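Local coordinates for spermidine N(1)-acetyltransferase (Vibrio cholerae serotype O1, PDB 7KWJ), which transfers the acetyl group of acetyl-CoA to primary amino groups of spermidine and spermine, protecting the cell against polyamine toxicity, at residues B[17-20]-B[21-25]. The protein carries 10 engineered substitutions. Numbering follows the deposited sequence.
Engineered in segment 21-25: Lys23 (natural residue Asn), Glu24 (natural residue Asn), Leu25 (natural residue Arg).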
ATOM      1  N   PHE B  17       1.659 -28.398  15.927  1.00 65.98           N
ATOM      2  CA  PHE B  17       2.474 -29.464  16.500  1.00 73.22           C
ATOM      3  C   PHE B  17       3.815 -28.926  16.985  1.00 71.88           C
ATOM      4  O   PHE B  17       4.269 -29.267  18.084  1.00 78.50           O
ATOM      5  CB  PHE B  17       2.682 -30.576  15.470  1.00 84.43           C
ATOM      6  CG  PHE B  17       3.717 -31.592  15.871  1.00 80.05           C
ATOM      7  CD1 PHE B  17       3.384 -32.653  16.698  1.00 84.40           C
ATOM      8  CD2 PHE B  17       5.021 -31.488  15.415  1.00 81.64           C
ATOM      9  CE1 PHE B  17       4.334 -33.589  17.065  1.00 73.82           C
ATOM     10  CE2 PHE B  17       5.976 -32.421  15.781  1.00 79.95           C
ATOM     11  CZ  PHE B  17       5.631 -33.472  16.606  1.00 75.41           C
ATOM     12  N   ILE B  18       4.463 -28.083  16.177  1.00 69.92           N
ATOM     13  CA  ILE B  18       5.754 -27.525  16.567  1.00 78.35           C
ATOM     14  C   ILE B  18       5.620 -26.718  17.853  1.00 72.22           C
ATOM     15  O   ILE B  18       6.498 -26.759  18.724  1.00 61.73           O
ATOM     16  CB  ILE B  18       6.333 -26.671  15.422  1.00 70.51           C
ATOM     17  CG1 ILE B  18       6.622 -27.540  14.194  1.00 72.51           C
ATOM     18  CG2 ILE B  18       7.589 -25.942  15.880  1.00 65.92           C
ATOM     19  CD1 ILE B  18       7.680 -28.609  14.415  1.00 69.25           C
ATOM     20  N   HIS B  19       4.522 -25.972  17.993  1.00 67.20           N
ATOM     21  CA  HIS B  19       4.335 -25.157  19.189  1.00 65.90           C
ATOM     22  C   HIS B  19       4.237 -26.031  20.434  1.00 67.87           C
ATOM     23  O   HIS B  19       4.912 -25.780  21.439  1.00 63.91           O
ATOM     24  CB  HIS B  19       3.087 -24.287  19.040  1.00 69.62           C
ATOM     25  CG  HIS B  19       2.985 -23.201  20.064  1.00 70.26           C
ATOM     26  ND1 HIS B  19       1.778 -22.725  20.530  1.00 71.05           N
ATOM     27  CD2 HIS B  19       3.941 -22.494  20.711  1.00 72.34           C
ATOM     28  CE1 HIS B  19       1.995 -21.774  21.419  1.00 68.62           C
ATOM     29  NE2 HIS B  19       3.300 -21.614  21.548  1.00 62.32           N
ATOM     30  N   ASN B  20       3.393 -27.065  20.385  1.00 69.18           N
ATOM     31  CA  ASN B  20       3.299 -27.986  21.513  1.00 74.64           C
ATOM     32  C   ASN B  20       4.609 -28.727  21.733  1.00 69.40           C
ATOM     33  O   ASN B  20       4.966 -29.033  22.877  1.00 69.17           O
ATOM     34  CB  ASN B  20       2.161 -28.982  21.285  1.00 70.94           C
ATOM     35  CG  ASN B  20       0.805 -28.309  21.199  1.00 85.86           C
ATOM     36  OD1 ASN B  20       0.581 -27.255  21.796  1.00 77.48           O
ATOM     37  ND2 ASN B  20      -0.111 -28.918  20.454  1.00 82.00           N
ATOM     38  N   LEU B  21       5.340 -29.020  20.655  1.00 71.36           N
ATOM     39  CA  LEU B  21       6.600 -29.744  20.787  1.00 71.61           C
ATOM     40  C   LEU B  21       7.649 -28.906  21.508  1.00 71.80           C
ATOM     41  O   LEU B  21       8.373 -29.419  22.368  1.00 74.04           O
ATOM     42  CB  LEU B  21       7.104 -30.166  19.406  1.00 74.53           C
ATOM     43  CG  LEU B  21       8.521 -30.740  19.330  1.00 67.36           C
ATOM     44  CD1 LEU B  21       8.689 -31.913  20.281  1.00 74.18           C
ATOM     45  CD2 LEU B  21       8.846 -31.160  17.905  1.00 78.41           C
ATOM     46  N   ASN B  22       7.743 -27.616  21.177  1.00 67.72           N
ATOM     47  CA  ASN B  22       8.778 -26.772  21.763  1.00 80.79           C
ATOM     48  C   ASN B  22       8.656 -26.662  23.277  1.00 83.80           C
ATOM     49  O   ASN B  22       9.606 -26.222  23.932  1.00 81.66           O
ATOM     50  CB  ASN B  22       8.734 -25.377  21.136  1.00 74.48           C
ATOM     51  CG  ASN B  22       9.354 -25.342  19.754  1.00 67.59           C
ATOM     52  OD1 ASN B  22      10.348 -26.018  19.490  1.00 75.71           O
ATOM     53  ND2 ASN B  22       8.768 -24.553  18.862  1.00 77.96           N
ATOM     54  N   LYS B  23       7.515 -27.050  23.848  1.00 78.00           N
ATOM     55  CA  LYS B  23       7.318 -27.010  25.296  1.00 66.31           C
ATOM     56  C   LYS B  23       7.908 -28.278  25.917  1.00 83.64           C
ATOM     57  O   LYS B  23       7.206 -29.203  26.332  1.00 74.96           O
ATOM     58  CB  LYS B  23       5.839 -26.857  25.622  1.00 77.42           C
ATOM     59  CG  LYS B  23       5.157 -25.737  24.855  1.00 76.47           C
ATOM     60  CD  LYS B  23       3.684 -25.632  25.209  1.00 79.01           C
ATOM     61  CE  LYS B  23       2.976 -24.613  24.333  1.00 72.51           C
ATOM     62  NZ  LYS B  23       1.526 -24.519  24.651  1.00 68.96           N
ATOM     63  N   GLU B  24       9.237 -28.306  25.973  1.00 99.25           N
ATOM     64  CA  GLU B  24       9.985 -29.442  26.490  1.00 83.56           C
ATOM     65  C   GLU B  24      10.555 -29.129  27.867  1.00103.95           C
ATOM     66  O   GLU B  24      10.865 -27.977  28.187  1.00 98.79           O
ATOM     67  CB  GLU B  24      11.129 -29.829  25.549  1.00 84.01           C
ATOM     68  CG  GLU B  24      10.682 -30.526  24.279  1.00 91.13           C
ATOM     69  CD  GLU B  24      11.840 -31.138  23.514  1.00 86.74           C
ATOM     70  OE1 GLU B  24      12.978 -30.640  23.655  1.00 97.80           O
ATOM     71  OE2 GLU B  24      11.616 -32.121  22.778  1.00 76.32           O
ATOM     72  N   LEU B  25      10.695 -30.178  28.679  1.00112.06           N
ATOM     73  CA  LEU B  25      11.309 -30.079  29.994  1.00100.58           C
ATOM     74  C   LEU B  25      12.606 -30.867  30.109  1.00105.04           C
ATOM     75  O   LEU B  25      13.321 -30.703  31.104  1.00106.83           O
ATOM     76  CB  LEU B  25      10.335 -30.565  31.081  1.00 95.90           C
ATOM     77  CG  LEU B  25      10.209 -32.076  31.311  1.00 97.54           C
ATOM     78  CD1 LEU B  25       9.197 -32.361  32.412  1.00 97.71           C
ATOM     79  CD2 LEU B  25       9.831 -32.814  30.035  1.00 95.91           C
TER
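Leu21 N and Asn22 N donate to Phe17 O and Ile18 O at 2.8 and 2.9 Å, respectively, the last two i-to-i+4 hydrogen bonds of helix 15-22; Lys23 N reaches back only weakly to Asn20 O, and the chain leaves the helix through an inverse gamma turn centred on Lys23, with a weak bond from Glu24 N to Asn22 O. Leu21 sets its CD2 methyl 3.8 Å from Phe17 CE2, and the CD1 methyl of Ile18 approaches the same CD2 more loosely. One residue on, Asn22 brings its amide near Ile18, one turn back, with ND2 3.5 Å from Ile18 CG2. The engineered Lys23 runs back along the helix: its chain, extended beyond CG, lays CE over one face of the His19 imidazole, a CH-pi contact 4.2 Å from the centroid and 10° off the ring normal. With CG of His19 anti to its own N (chi1 -167°), the ring extends to where NE2 hydrogen-bonds Glu37 O. Around these residues, Phe17 and Ile18 rest on Leu67 and Leu70 of strand 67-77, Leu21 and Asn22 meet the acetyl-CoA-binding Ile88 of strand 82-89, and His19 and Lys23 pack against Glu11 and Arg8 of a second subunit, respectively.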